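Side-chain contacts in cysteine protease (Xylella fastidiosa, PDB 3OIS), which probably hydrolyses peptide bonds as a papain-family cysteine protease and binds uridine-5'-diphosphate in a pocket: residues L63-Q68 / L240-D245; S209-W214 / T277-D282. All blocks are in the same frame, centred on the assembly; numbering follows the deposited sequence.

Interaction 1: L63-Q68 / L240-D245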
# COMPACT_ATOMS: atom_id res chain seq x y z
N LEU A 63 3.04 -13.36 8.52
CA LEU A 63 1.60 -13.41 8.15
C LEU A 63 1.41 -13.59 6.64
O LEU A 63 0.33 -13.38 6.15
CB LEU A 63 0.86 -12.09 8.62
CG LEU A 63 1.07 -11.64 10.09
CD1 LEU A 63 0.07 -10.52 10.44
CD2 LEU A 63 0.87 -12.84 11.05
N THR A 64 2.49 -13.79 5.90
CA THR A 64 2.36 -13.85 4.42
C THR A 64 1.11 -14.69 4.06
O THR A 64 0.99 -15.86 4.44
CB THR A 64 3.60 -14.48 3.75
OG1 THR A 64 4.76 -13.73 4.05
CG2 THR A 64 3.48 -14.52 2.19
N PRO A 65 0.23 -14.14 3.26
CA PRO A 65 -1.04 -14.84 2.95
C PRO A 65 -0.86 -15.75 1.70
O PRO A 65 0.21 -15.70 1.05
CB PRO A 65 -2.01 -13.68 2.70
CG PRO A 65 -1.16 -12.67 2.07
CD PRO A 65 0.23 -12.74 2.82
N PRO A 66 -1.86 -16.59 1.38
CA PRO A 66 -1.63 -17.46 0.26
C PRO A 66 -1.81 -16.78 -1.09
O PRO A 66 -1.16 -17.23 -2.07
CB PRO A 66 -2.71 -18.56 0.44
CG PRO A 66 -3.26 -18.38 1.85
CD PRO A 66 -3.14 -16.87 2.03
N PHE A 67 -2.53 -15.65 -1.14
CA PHE A 67 -2.74 -15.04 -2.44
C PHE A 67 -1.47 -14.35 -2.93
O PHE A 67 -0.79 -13.66 -2.16
CB PHE A 67 -3.95 -14.11 -2.45
CG PHE A 67 -3.88 -12.93 -1.44
CD1 PHE A 67 -3.50 -11.62 -1.83
CD2 PHE A 67 -4.32 -13.11 -0.16
CE1 PHE A 67 -3.56 -10.56 -0.84
CE2 PHE A 67 -4.38 -12.15 0.81
CZ PHE A 67 -3.94 -10.82 0.50
N GLN A 68 -1.18 -14.51 -4.21
CA GLN A 68 0.10 -14.05 -4.70
C GLN A 68 0.10 -12.52 -4.78
O GLN A 68 -0.97 -11.87 -4.77
CB GLN A 68 0.45 -14.61 -6.07
CG GLN A 68 -0.48 -14.27 -7.16
CD GLN A 68 -0.26 -15.18 -8.40
OE1 GLN A 68 0.76 -15.08 -9.11
NE2 GLN A 68 -1.25 -16.06 -8.66
N LEU A 240 2.06 -3.25 1.79
CA LEU A 240 1.53 -3.94 2.98
C LEU A 240 2.70 -4.66 3.70
O LEU A 240 3.46 -5.43 3.06
CB LEU A 240 0.46 -4.98 2.54
CG LEU A 240 -0.25 -5.68 3.74
CD1 LEU A 240 -1.34 -4.70 4.29
CD2 LEU A 240 -0.89 -7.01 3.22
N CYS A 241 2.85 -4.45 5.02
CA CYS A 241 3.85 -5.18 5.76
C CYS A 241 3.23 -6.43 6.42
O CYS A 241 2.18 -6.36 6.99
CB CYS A 241 4.39 -4.25 6.88
SG CYS A 241 5.65 -5.07 7.90
N VAL A 242 3.91 -7.56 6.31
CA VAL A 242 3.23 -8.80 6.75
C VAL A 242 4.03 -9.55 7.74
O VAL A 242 3.68 -10.69 8.07
CB VAL A 242 3.00 -9.78 5.48
CG1 VAL A 242 2.02 -9.10 4.47
CG2 VAL A 242 4.32 -10.15 4.76
N GLY A 243 5.09 -8.99 8.28
CA GLY A 243 5.91 -9.79 9.22
C GLY A 243 7.23 -9.17 9.57
O GLY A 243 7.56 -8.06 9.15
N TYR A 244 7.97 -9.81 10.50
CA TYR A 244 9.31 -9.35 10.85
C TYR A 244 10.16 -10.53 11.34
O TYR A 244 9.61 -11.57 11.65
CB TYR A 244 9.25 -8.28 11.96
CG TYR A 244 8.66 -8.73 13.30
CD1 TYR A 244 7.33 -8.53 13.64
CD2 TYR A 244 9.51 -9.32 14.22
CE1 TYR A 244 6.84 -8.94 14.90
CE2 TYR A 244 9.05 -9.71 15.46
CZ TYR A 244 7.73 -9.49 15.80
OH TYR A 244 7.27 -9.88 17.07
N ASP A 245 11.47 -10.34 11.37
CA ASP A 245 12.35 -11.41 11.82
C ASP A 245 13.48 -10.79 12.58
O ASP A 245 14.38 -10.17 11.97
CB ASP A 245 12.83 -12.30 10.66
CG ASP A 245 13.44 -13.62 11.17
OD1 ASP A 245 13.81 -13.65 12.35
OD2 ASP A 245 13.45 -14.63 10.46
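Leu-63 and Val-242 meet through the backbone first: the amide N of Leu-63 donates to the carbonyl O of Val-242 at 2.8 Å, approaching almost in line with the C=O bond (173°). The leucine side chain then bends over that same oxygen, with Leu-63 CB lying 3.2 Å from Val-242 O. CG follows it because chi1 of -50° sets it beside the backbone N, the atom that carries the bond. The valine branches face Thr-64 and Pro-65. CG2 of Val-242 passes Thr-64 OG1 at 3.7 Å, the two side chains crossing at a slant, while Val-242 CG1 reaches Pro-65 CD at 4.4 Å, a looser touch. Thr-64 OG1 has its polar partner in Asp-62 OD1, so the valine methyl meets a hydroxyl already engaged. Tyr-266 of strand 266-270 touches Thr-64, Pro-65 and Val-242 alike, and Leu-63 rests on Phe-89 of helix 78-93. The contact thus carries the antiparallel pairing of strands 60-62 and 233-245, which includes Tyr-244 with Val-61, just past the end of the shorter strand. Leu-63 N to Val-242 O is the one hydrogen bond between the segments; no side-chain hydrogen bond or charge pair crosses, which leaves van der Waals contact for the rest.

Interaction 2: S209-W214 / T277-D282; sequences SVYNSW and TQLADD
Ser-209 and Leu-279 pair where two neighbouring antiparallel strands, 204-211 and 280-287, come together in the beta sheet of this papain-family protein. The amide N of Ser-209 donates to Leu-279 O at 2.9 Å; the donor stands 23° from the carbonyl plane. Asp-281, further along the strand, continues the pairing through a backbone bond with Gly-207.

Beside this bond, two side chains meet. Tyr-211, which also occupies the N-cap position of helix 212-215, has chi1 of -75°, placing CG beside its backbone N; its CA-CB bond heads for 277-282, and the CE2 side of the ring is brought to Leu-279. Leu-279 shares that first torsion, but its CA-CB bond leaves along the flank of the contact; an extended chi2 of 173° then carries CD2 to the tyrosine, 3.7 Å from Tyr-211 CE2. The two side chains cross at about a right angle. The leucine methyl meets the ring obliquely. Tyr-273 of helix 271-274 touches both residues, extending this apolar patch beyond the two segments.

The polar ends are joined by one water. Ser-209 OG points to the same region as the phenol oxygen of Tyr-211, although the bond from Ser-209 OG to the water oxygen is weak at 3.2 Å. The water donates a hydrogen bond to Gln-278 O, the carbonyl just before Leu-279, and so bridges the turn to both side chains of strand 204-211 at a site near the protein surface. It lies at the edge of the Tyr-211 ring and in its plane, with its oxygen 2.7 Å from Tyr-211 OH.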
# COMPACT_ATOMS: atom_id res chain seq x y z
N SER A 209 10.05 6.38 1.24
CA SER A 209 10.83 6.89 0.10
C SER A 209 11.68 5.80 -0.46
O SER A 209 12.36 5.09 0.31
CB SER A 209 11.72 8.05 0.56
OG SER A 209 10.87 9.15 0.89
N VAL A 210 11.74 5.77 -1.78
CA VAL A 210 12.52 4.76 -2.54
C VAL A 210 13.77 5.39 -3.14
O VAL A 210 13.67 6.49 -3.70
CB VAL A 210 11.66 4.15 -3.67
CG1 VAL A 210 12.53 3.25 -4.61
CG2 VAL A 210 10.50 3.45 -3.08
N TYR A 211 14.96 4.74 -2.97
CA TYR A 211 16.23 5.33 -3.45
C TYR A 211 16.83 4.41 -4.52
O TYR A 211 16.49 3.20 -4.60
CB TYR A 211 17.22 5.46 -2.28
CG TYR A 211 16.84 6.60 -1.38
CD1 TYR A 211 17.51 7.84 -1.51
CD2 TYR A 211 15.78 6.51 -0.49
CE1 TYR A 211 17.19 8.89 -0.71
CE2 TYR A 211 15.45 7.57 0.31
CZ TYR A 211 16.16 8.75 0.20
OH TYR A 211 15.80 9.85 0.94
N ASN A 212 17.73 5.00 -5.34
CA ASN A 212 18.33 4.22 -6.44
C ASN A 212 19.20 3.05 -5.89
O ASN A 212 19.53 2.11 -6.63
CB ASN A 212 19.22 5.13 -7.28
CG ASN A 212 20.50 5.49 -6.56
OD1 ASN A 212 20.48 5.89 -5.40
ND2 ASN A 212 21.64 5.26 -7.21
N SER A 213 19.54 3.07 -4.61
CA SER A 213 20.36 1.95 -4.06
C SER A 213 19.56 0.63 -4.01
O SER A 213 20.14 -0.50 -3.90
CB SER A 213 20.88 2.30 -2.70
OG SER A 213 19.93 2.87 -1.83
N TRP A 214 18.23 0.74 -4.02
CA TRP A 214 17.38 -0.48 -4.15
C TRP A 214 16.92 -0.70 -5.63
O TRP A 214 17.06 -1.81 -6.18
CB TRP A 214 16.15 -0.32 -3.20
CG TRP A 214 15.23 -1.52 -3.20
CD1 TRP A 214 15.59 -2.86 -3.34
CD2 TRP A 214 13.82 -1.47 -3.10
NE1 TRP A 214 14.44 -3.65 -3.28
CE2 TRP A 214 13.34 -2.83 -3.10
CE3 TRP A 214 12.87 -0.43 -2.91
CZ2 TRP A 214 11.96 -3.13 -3.01
CZ3 TRP A 214 11.58 -0.72 -2.78
CH2 TRP A 214 11.08 -2.05 -2.85
N THR A 277 11.93 8.37 10.59
CA THR A 277 10.86 9.29 10.22
C THR A 277 11.14 10.01 8.91
O THR A 277 10.16 10.51 8.30
CB THR A 277 10.60 10.34 11.31
OG1 THR A 277 11.83 11.03 11.57
CG2 THR A 277 10.06 9.66 12.51
N GLN A 278 12.40 10.01 8.43
CA GLN A 278 12.81 10.60 7.17
C GLN A 278 12.74 9.61 5.99
O GLN A 278 13.05 9.93 4.85
CB GLN A 278 14.22 11.16 7.35
CG GLN A 278 14.33 12.63 6.98
CD GLN A 278 15.77 13.11 7.00
OE1 GLN A 278 16.60 12.62 7.77
NE2 GLN A 278 16.07 14.02 6.13
N LEU A 279 12.35 8.37 6.29
CA LEU A 279 12.33 7.31 5.28
C LEU A 279 10.97 6.65 5.14
O LEU A 279 10.64 6.19 4.05
CB LEU A 279 13.34 6.17 5.59
CG LEU A 279 14.80 6.58 5.40
CD1 LEU A 279 15.73 5.45 5.90
CD2 LEU A 279 15.11 6.84 3.97
N ALA A 280 10.21 6.55 6.23
CA ALA A 280 8.90 5.87 6.13
C ALA A 280 7.89 6.67 6.92
O ALA A 280 8.29 7.39 7.84
CB ALA A 280 9.04 4.41 6.62
N ASP A 281 6.61 6.56 6.65
CA ASP A 281 5.64 7.28 7.42
C ASP A 281 4.26 6.66 7.10
O ASP A 281 4.15 5.76 6.29
CB ASP A 281 5.71 8.74 7.00
CG ASP A 281 4.95 9.69 7.90
OD1 ASP A 281 4.93 10.89 7.46
OD2 ASP A 281 4.49 9.35 9.01
N ASP A 282 3.20 7.15 7.74
CA ASP A 282 1.81 6.87 7.37
C ASP A 282 1.49 5.37 7.47
O ASP A 282 1.02 4.74 6.52
CB ASP A 282 1.40 7.49 5.99
CG ASP A 282 1.56 9.03 6.02
OD1 ASP A 282 1.25 9.62 7.09
OD2 ASP A 282 2.19 9.58 5.06
O HOH W 1 13.57 9.76 2.42

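In the fold
Interactions 1 and 2 belong to one antiparallel sheet, their centres 20 Å apart and their nearest atoms about 9 Å apart, so they do not touch. Interaction 1 joins the continuation of strand 60-62 to strand 233-245, and interaction 2 joins strand 204-211 to strand 280-287; strands 233-245 and 204-211 are neighbours, connected by backbone bonds such as Cys-241 with Phe-204 and Val-210 with Glu-234. Along the chain the segments alternate: 63-68, 209-214, 240-245, 277-282. The two pairings therefore cross in sequence, bringing far-apart parts of the chain into one sheet. All four segments belong to the papain-family protease region, and both contacts lie away from the uridine-5'-diphosphate pocket.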